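Local coordinates for hypothetical shikimate 5-dehydrogenase-like protein HI0607 (Haemophilus influenzae, PDB 1NPY), which catalyses the NADP(+)-dependent oxidation of shikimate to 3-dehydroshikimate in vitro, though with much lower activity than classical AroE enzymes, so its biological substrate may be another compound, at residues V122-S127 against I178-T183; K145-A150 against A166-L171. All blocks are in the same frame, centred on the assembly; numbering follows the deposited sequence.

Both contacts belong to one six-stranded parallel sheet, ordered 166-168, 146-149, 122-125, 178-181, 208-211, 231-233. Contact 1 pairs the two central strands, 122-125 and 178-181; contact 2 pairs 146-149 with the outermost strand 166-168. Their centres lie 9 Å apart, and the hydrogen bond probably formed by Y149 N with V124 O at 2.8 Å joins them directly, since 122-125 and 146-149 are neighbours. Along the chain, contact 2 is nested inside the loop closed by contact 1, so the sheet grows outward from 122-125 to 166-168 before the chain returns to 178-181. This order is that of a Rossmann-type domain, consistent with NADP(+) binding at the C-terminal ends of the strands.

Contact 1. Residues V122-S127 against I178-T183; sequences VIVHGS and ILVNVT
H125 and T183 meet where strands 122-125 and 178-181 run out: T183 CG2 sits over one face of the imidazole, 3.8 Å from the ring centroid and 17° off its normal, a CH-pi contact displaced toward the rim. H125 CG is anti to the backbone N, beside the carbonyl carbon, where the ring meets this methyl, and ND1 is hydrogen-bonded to A197 O. The T183 side chain is held in turn by N181, whose OD1 receives T183 OG1 at 2.6 Å on an in-plane lone pair, and T183 N from above the carbonyl plane, closing an Asx turn.

On the sheet face carrying V122, V124, I178 and V180, branched side chains cross obliquely. V122 CG1 reaches V180 CG2 at 4.1 Å, while V124 CG1 packs more closely on V182 CG2, at 3.6 Å. V182 CG2 also lies close against the glycine backbone, 3.5 Å from G126 CA.

The axes of the two strand segments run parallel within 15°, and four hydrogen bonds alternate between them: I123 N to I178 O, V180 N to I123 O, H125 N to V180 O and V182 N to H125 O. Helix 131-140 covers the valine face through V134. G126 begins the glycine-rich turn G126-M130, which by similarity binds NADP(+), and the strand-turn-helix from 122-125 into 131-140 is consistent with the dinucleotide-binding element of a Rossmann fold.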
ATOM      1  N   VAL A 122     -18.247  -7.375  -0.773  1.00 14.88           N
ATOM      2  CA  VAL A 122     -17.149  -6.591  -1.347  1.00 13.93           C
ATOM      3  C   VAL A 122     -16.932  -6.974  -2.815  1.00 13.61           C
ATOM      4  O   VAL A 122     -16.972  -8.144  -3.158  1.00 14.16           O
ATOM      5  CB  VAL A 122     -15.833  -6.869  -0.596  1.00 13.86           C
ATOM      6  CG1 VAL A 122     -14.697  -5.990  -1.125  1.00 14.21           C
ATOM      7  CG2 VAL A 122     -16.052  -6.613   0.894  1.00 13.90           C
ATOM      8  N   ILE A 123     -16.690  -5.993  -3.686  1.00 12.84           N
ATOM      9  CA  ILE A 123     -16.146  -6.244  -5.017  1.00 12.43           C
ATOM     10  C   ILE A 123     -14.860  -5.464  -5.200  1.00 11.93           C
ATOM     11  O   ILE A 123     -14.830  -4.256  -4.966  1.00 10.90           O
ATOM     12  CB  ILE A 123     -17.157  -5.903  -6.139  1.00 12.17           C
ATOM     13  CG1 ILE A 123     -18.384  -6.810  -6.043  1.00 13.68           C
ATOM     14  CG2 ILE A 123     -16.484  -6.003  -7.513  1.00 14.59           C
ATOM     15  CD1 ILE A 123     -19.377  -6.508  -7.180  1.00 14.95           C
ATOM     16  N   VAL A 124     -13.789  -6.175  -5.543  1.00 12.26           N
ATOM     17  CA  VAL A 124     -12.506  -5.594  -5.905  1.00 12.20           C
ATOM     18  C   VAL A 124     -12.370  -5.563  -7.432  1.00 12.83           C
ATOM     19  O   VAL A 124     -12.467  -6.603  -8.084  1.00 12.69           O
ATOM     20  CB  VAL A 124     -11.333  -6.398  -5.300  1.00 13.27           C
ATOM     21  CG1 VAL A 124     -10.012  -5.835  -5.763  1.00 14.30           C
ATOM     22  CG2 VAL A 124     -11.375  -6.408  -3.767  1.00 13.79           C
ATOM     23  N   HIS A 125     -12.216  -4.375  -8.012  1.00 12.69           N
ATOM     24  CA  HIS A 125     -11.949  -4.223  -9.431  1.00 12.78           C
ATOM     25  C   HIS A 125     -10.440  -4.145  -9.611  1.00 13.21           C
ATOM     26  O   HIS A 125      -9.792  -3.176  -9.230  1.00 14.65           O
ATOM     27  CB  HIS A 125     -12.641  -2.967  -9.968  1.00 12.01           C
ATOM     28  CG  HIS A 125     -12.631  -2.837 -11.459  1.00 14.09           C
ATOM     29  ND1 HIS A 125     -13.214  -1.767 -12.107  1.00 14.81           N
ATOM     30  CD2 HIS A 125     -12.203  -3.673 -12.433  1.00 17.53           C
ATOM     31  CE1 HIS A 125     -13.111  -1.933 -13.415  1.00 14.36           C
ATOM     32  NE2 HIS A 125     -12.491  -3.080 -13.639  1.00 14.21           N
ATOM     33  N   GLY A 126      -9.884  -5.182 -10.224  1.00 13.42           N
ATOM     34  CA  GLY A 126      -8.480  -5.231 -10.581  1.00 14.39           C
ATOM     35  C   GLY A 126      -7.825  -6.504 -10.078  1.00 14.02           C
ATOM     36  O   GLY A 126      -8.358  -7.188  -9.213  1.00 14.08           O
ATOM     37  N   SER A 127      -6.680  -6.847 -10.661  1.00 15.59           N
ATOM     38  CA  SER A 127      -6.001  -8.096 -10.328  1.00 15.04           C
ATOM     39  C   SER A 127      -4.516  -7.883 -10.123  1.00 15.78           C
ATOM     40  O   SER A 127      -3.794  -8.855  -9.922  1.00 16.37           O
ATOM     41  CB  SER A 127      -6.252  -9.175 -11.387  1.00 15.48           C
ATOM     42  OG  SER A 127      -5.668  -8.805 -12.627  1.00 14.48           O
ATOM     43  N   ILE A 178     -19.341  -2.630  -0.589  1.00 12.55           N
ATOM     44  CA  ILE A 178     -18.008  -2.057  -0.559  1.00 11.97           C
ATOM     45  C   ILE A 178     -17.384  -2.263  -1.937  1.00 11.84           C
ATOM     46  O   ILE A 178     -17.160  -3.394  -2.378  1.00 11.40           O
ATOM     47  CB  ILE A 178     -17.140  -2.685   0.549  1.00 12.68           C
ATOM     48  CG1 ILE A 178     -17.766  -2.449   1.930  1.00 12.36           C
ATOM     49  CG2 ILE A 178     -15.745  -2.117   0.551  1.00 13.02           C
ATOM     50  CD1 ILE A 178     -17.111  -3.245   3.076  1.00 15.12           C
ATOM     51  N   LEU A 179     -17.088  -1.153  -2.604  1.00  9.62           N
ATOM     52  CA  LEU A 179     -16.427  -1.174  -3.901  1.00 10.15           C
ATOM     53  C   LEU A 179     -14.984  -0.713  -3.774  1.00  8.20           C
ATOM     54  O   LEU A 179     -14.717   0.362  -3.239  1.00  9.60           O
ATOM     55  CB  LEU A 179     -17.142  -0.246  -4.879  1.00  9.10           C
ATOM     56  CG  LEU A 179     -18.653  -0.480  -4.913  1.00 12.22           C
ATOM     57  CD1 LEU A 179     -19.244   0.543  -5.875  1.00 12.97           C
ATOM     58  CD2 LEU A 179     -18.990  -1.876  -5.404  1.00 13.12           C
ATOM     59  N   VAL A 180     -14.052  -1.553  -4.207  1.00  8.44           N
ATOM     60  CA  VAL A 180     -12.640  -1.214  -4.101  1.00  8.72           C
ATOM     61  C   VAL A 180     -12.033  -1.179  -5.498  1.00  8.00           C
ATOM     62  O   VAL A 180     -12.114  -2.150  -6.255  1.00  8.93           O
ATOM     63  CB  VAL A 180     -11.828  -2.228  -3.245  1.00  9.20           C
ATOM     64  CG1 VAL A 180     -10.453  -1.702  -2.952  1.00 10.61           C
ATOM     65  CG2 VAL A 180     -12.548  -2.630  -1.982  1.00 10.89           C
ATOM     66  N   ASN A 181     -11.364  -0.078  -5.825  1.00  7.98           N
ATOM     67  CA  ASN A 181     -10.667   0.022  -7.094  1.00  8.84           C
ATOM     68  C   ASN A 181      -9.167  -0.180  -6.858  1.00  9.81           C
ATOM     69  O   ASN A 181      -8.550   0.557  -6.066  1.00  9.85           O
ATOM     70  CB  ASN A 181     -10.850   1.381  -7.764  1.00 10.15           C
ATOM     71  CG  ASN A 181     -10.024   1.486  -9.040  1.00  9.64           C
ATOM     72  OD1 ASN A 181     -10.122   0.611  -9.895  1.00 12.04           O
ATOM     73  ND2 ASN A 181      -9.226   2.523  -9.173  1.00  8.81           N
ATOM     74  N   VAL A 182      -8.626  -1.185  -7.546  1.00 10.88           N
ATOM     75  CA  VAL A 182      -7.197  -1.453  -7.594  1.00 12.01           C
ATOM     76  C   VAL A 182      -6.669  -1.494  -9.040  1.00 13.03           C
ATOM     77  O   VAL A 182      -5.617  -2.072  -9.337  1.00 13.82           O
ATOM     78  CB  VAL A 182      -6.793  -2.746  -6.850  1.00 12.47           C
ATOM     79  CG1 VAL A 182      -7.099  -2.628  -5.374  1.00 14.53           C
ATOM     80  CG2 VAL A 182      -7.423  -4.017  -7.440  1.00 14.58           C
ATOM     81  N   THR A 183      -7.385  -0.840  -9.941  1.00 13.52           N
ATOM     82  CA  THR A 183      -6.922  -0.660 -11.320  1.00 13.26           C
ATOM     83  C   THR A 183      -6.232   0.691 -11.452  1.00 14.05           C
ATOM     84  O   THR A 183      -6.278   1.526 -10.538  1.00 12.95           O
ATOM     85  CB  THR A 183      -8.080  -0.663 -12.355  1.00 13.51           C
ATOM     86  OG1 THR A 183      -8.938   0.470 -12.157  1.00 11.75           O
ATOM     87  CG2 THR A 183      -9.010  -1.867 -12.307  1.00 14.13           C
TER
HETATM   88  O   HOH W   1      -5.065  -4.058 -11.269  1.00 20.24           O

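Contact 2. Residues K145-A150 against A166-L171; sequences KLKIYA and AYINSL
I148 and the edge strand 166-168 exchange two sound backbone bonds: I148 N donates to A166 O at 2.8 Å, and I148 O accepts I168 N at 2.9 Å with an N-H...O angle of 172°. A third, from A166 N to L146 O, is weak. The same carbonyls also meet CA-H groups: A166 O faces K147 CA, and I148 O faces Y167 CA. I168 O is approached by Y149 CA at 3.4 Å, with a nearly straight angle of 167° at the hydrogen.

The phenol of Y167 reaches past the paired strands to A150 O. Its CG is anti to the backbone N, and OH lies within hydrogen-bonding distance of two oxygens, 2.6 Å from A150 O and 2.8 Å from N169 OD1. Helix 153-163 touches Y167 through V153, Q157 and A160. That helix links the two strands, making a beta-alpha-beta unit at the border of the Rossmann-type sheet, in which strands 146-149 and 166-168 run parallel with their axes 37° apart; A150 also packs on S127, an NADP(+)-binding residue by similarity.

Y149 projects to the sheet face shared with K147, A166 and I168. The L171 and Y149 side chains cross at about a right angle, with L171 CG over one ring face, 3.8 Å from the centroid of the Y149 ring, a CH-pi contact offset toward the rim. I168 O and N169 O lie in plane at the ring edge. Y149 also stacks with H125, and its OH is 2.7 Å from a water that accepts from L171 N, tying the phenol to the backbone after the strand.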
ATOM      1  N   LYS A 145     -17.429 -12.533   1.922  1.00 15.33           N
ATOM      2  CA  LYS A 145     -18.224 -12.274   0.733  1.00 16.51           C
ATOM      3  C   LYS A 145     -17.507 -11.243  -0.124  1.00 15.63           C
ATOM      4  O   LYS A 145     -17.739 -10.047   0.028  1.00 14.23           O
ATOM      5  CB  LYS A 145     -19.626 -11.825   1.110  1.00 17.30           C
ATOM      6  CG  LYS A 145     -20.341 -12.976   1.806  1.00 22.94           C
ATOM      7  CD  LYS A 145     -21.855 -12.907   1.818  1.00 29.86           C
ATOM      8  CE  LYS A 145     -22.390 -13.861   2.885  1.00 32.67           C
ATOM      9  NZ  LYS A 145     -21.384 -14.890   3.329  1.00 38.65           N
ATOM     10  N   LEU A 146     -16.622 -11.733  -0.982  1.00 13.93           N
ATOM     11  CA  LEU A 146     -15.805 -10.875  -1.838  1.00 13.76           C
ATOM     12  C   LEU A 146     -15.671 -11.474  -3.228  1.00 14.22           C
ATOM     13  O   LEU A 146     -15.514 -12.685  -3.405  1.00 15.20           O
ATOM     14  CB  LEU A 146     -14.432 -10.632  -1.195  1.00 13.50           C
ATOM     15  CG  LEU A 146     -13.495  -9.623  -1.866  1.00 11.26           C
ATOM     16  CD1 LEU A 146     -12.582  -9.007  -0.808  1.00 14.59           C
ATOM     17  CD2 LEU A 146     -12.646 -10.188  -2.998  1.00 10.83           C
ATOM     18  N   LYS A 147     -15.791 -10.625  -4.241  1.00 14.11           N
ATOM     19  CA  LYS A 147     -15.642 -11.075  -5.616  1.00 15.07           C
ATOM     20  C   LYS A 147     -14.562 -10.206  -6.255  1.00 15.34           C
ATOM     21  O   LYS A 147     -14.490  -9.005  -5.987  1.00 15.19           O
ATOM     22  CB  LYS A 147     -16.965 -10.960  -6.372  1.00 16.08           C
ATOM     23  CG  LYS A 147     -18.082 -11.779  -5.764  1.00 17.63           C
ATOM     24  CD  LYS A 147     -19.398 -11.558  -6.496  1.00 21.00           C
ATOM     25  CE  LYS A 147     -20.582 -12.137  -5.745  1.00 25.10           C
ATOM     26  NZ  LYS A 147     -21.889 -11.737  -6.350  1.00 29.92           N
ATOM     27  N   ILE A 148     -13.760 -10.816  -7.120  1.00 14.89           N
ATOM     28  CA  ILE A 148     -12.721 -10.111  -7.855  1.00 15.38           C
ATOM     29  C   ILE A 148     -13.249  -9.943  -9.268  1.00 15.50           C
ATOM     30  O   ILE A 148     -13.560 -10.929  -9.935  1.00 16.84           O
ATOM     31  CB  ILE A 148     -11.386 -10.881  -7.815  1.00 15.38           C
ATOM     32  CG1 ILE A 148     -10.749 -10.762  -6.422  1.00 18.66           C
ATOM     33  CG2 ILE A 148     -10.395 -10.250  -8.806  1.00 16.35           C
ATOM     34  CD1 ILE A 148     -10.807 -11.992  -5.575  1.00 21.25           C
ATOM     35  N   TYR A 149     -13.431  -8.686  -9.661  1.00 14.58           N
ATOM     36  CA  TYR A 149     -13.815  -8.276 -11.002  1.00 15.77           C
ATOM     37  C   TYR A 149     -12.596  -7.780 -11.764  1.00 15.04           C
ATOM     38  O   TYR A 149     -11.976  -6.790 -11.391  1.00 14.73           O
ATOM     39  CB  TYR A 149     -14.836  -7.135 -10.856  1.00 15.24           C
ATOM     40  CG  TYR A 149     -15.227  -6.408 -12.123  1.00 18.52           C
ATOM     41  CD1 TYR A 149     -15.449  -7.092 -13.307  1.00 23.48           C
ATOM     42  CD2 TYR A 149     -15.403  -5.025 -12.108  1.00 22.14           C
ATOM     43  CE1 TYR A 149     -15.813  -6.408 -14.466  1.00 28.46           C
ATOM     44  CE2 TYR A 149     -15.762  -4.337 -13.254  1.00 25.82           C
ATOM     45  CZ  TYR A 149     -15.961  -5.031 -14.422  1.00 28.91           C
ATOM     46  OH  TYR A 149     -16.338  -4.360 -15.560  1.00 34.90           O
ATOM     47  N   ALA A 150     -12.191  -8.469 -12.821  1.00 15.76           N
ATOM     48  CA  ALA A 150     -10.960  -8.058 -13.473  1.00 17.09           C
ATOM     49  C   ALA A 150     -10.953  -8.521 -14.914  1.00 18.67           C
ATOM     50  O   ALA A 150     -11.556  -9.535 -15.238  1.00 18.19           O
ATOM     51  CB  ALA A 150      -9.741  -8.627 -12.774  1.00 18.12           C
ATOM     52  N   ALA A 166     -14.544 -15.541  -5.152  1.00 18.73           N
ATOM     53  CA  ALA A 166     -15.008 -15.827  -6.502  1.00 18.43           C
ATOM     54  C   ALA A 166     -14.531 -14.753  -7.470  1.00 18.06           C
ATOM     55  O   ALA A 166     -14.297 -13.609  -7.069  1.00 16.88           O
ATOM     56  CB  ALA A 166     -16.529 -15.946  -6.500  1.00 18.04           C
ATOM     57  N   TYR A 167     -14.422 -15.152  -8.733  1.00 18.60           N
ATOM     58  CA  TYR A 167     -14.058 -14.287  -9.838  1.00 17.95           C
ATOM     59  C   TYR A 167     -15.267 -14.020 -10.719  1.00 19.54           C
ATOM     60  O   TYR A 167     -16.030 -14.948 -11.012  1.00 20.05           O
ATOM     61  CB  TYR A 167     -12.943 -14.919 -10.675  1.00 18.24           C
ATOM     62  CG  TYR A 167     -12.697 -14.189 -11.965  1.00 17.01           C
ATOM     63  CD1 TYR A 167     -11.987 -12.992 -11.990  1.00 15.07           C
ATOM     64  CD2 TYR A 167     -13.240 -14.665 -13.159  1.00 19.39           C
ATOM     65  CE1 TYR A 167     -11.797 -12.312 -13.157  1.00 17.62           C
ATOM     66  CE2 TYR A 167     -13.051 -13.979 -14.335  1.00 17.56           C
ATOM     67  CZ  TYR A 167     -12.338 -12.804 -14.324  1.00 17.78           C
ATOM     68  OH  TYR A 167     -12.153 -12.104 -15.492  1.00 21.79           O
ATOM     69  N   ILE A 168     -15.396 -12.771 -11.158  1.00 19.49           N
ATOM     70  CA  ILE A 168     -16.400 -12.381 -12.149  1.00 20.52           C
ATOM     71  C   ILE A 168     -15.772 -11.575 -13.277  1.00 21.84           C
ATOM     72  O   ILE A 168     -14.904 -10.721 -13.062  1.00 22.15           O
ATOM     73  CB  ILE A 168     -17.579 -11.611 -11.500  1.00 19.75           C
ATOM     74  CG1 ILE A 168     -17.087 -10.341 -10.781  1.00 21.48           C
ATOM     75  CG2 ILE A 168     -18.315 -12.539 -10.574  1.00 18.78           C
ATOM     76  CD1 ILE A 168     -18.209  -9.516 -10.142  1.00 23.68           C
ATOM     77  N   ASN A 169     -16.196 -11.868 -14.502  1.00 24.39           N
ATOM     78  CA  ASN A 169     -15.709 -11.132 -15.662  1.00 26.68           C
ATOM     79  C   ASN A 169     -16.619  -9.942 -15.965  1.00 27.08           C
ATOM     80  O   ASN A 169     -16.262  -9.136 -16.812  1.00 28.26           O
ATOM     81  CB  ASN A 169     -15.530 -12.046 -16.878  1.00 27.37           C
ATOM     82  CG  ASN A 169     -14.683 -11.410 -17.971  1.00 31.57           C
ATOM     83  OD1 ASN A 169     -13.503 -11.110 -17.781  1.00 34.29           O
ATOM     84  ND2 ASN A 169     -15.292 -11.196 -19.131  1.00 35.64           N
ATOM     85  N   SER A 170     -17.740  -9.785 -15.264  1.00 27.71           N
ATOM     86  CA  SER A 170     -18.546  -8.566 -15.383  1.00 29.04           C
ATOM     87  C   SER A 170     -19.473  -8.271 -14.207  1.00 29.01           C
ATOM     88  O   SER A 170     -19.702  -9.120 -13.342  1.00 26.73           O
ATOM     89  CB  SER A 170     -19.368  -8.602 -16.676  1.00 29.43           C
ATOM     90  OG  SER A 170     -20.150  -9.777 -16.714  1.00 33.34           O
ATOM     91  N   LEU A 171     -19.991  -7.045 -14.172  1.00 29.16           N
ATOM     92  CA  LEU A 171     -20.846  -6.618 -13.068  1.00 30.67           C
ATOM     93  C   LEU A 171     -22.352  -6.881 -13.191  1.00 33.34           C
ATOM     94  O   LEU A 171     -23.112  -6.525 -12.294  1.00 33.49           O
ATOM     95  CB  LEU A 171     -20.606  -5.133 -12.799  1.00 30.23           C
ATOM     96  CG  LEU A 171     -19.186  -4.828 -12.321  1.00 27.84           C
ATOM     97  CD1 LEU A 171     -18.996  -3.317 -12.312  1.00 26.97           C
ATOM     98  CD2 LEU A 171     -18.926  -5.435 -10.960  1.00 26.99           C
TER
HETATM   99  O   HOH W   2     -18.914  -5.025 -16.192  1.00 31.66           O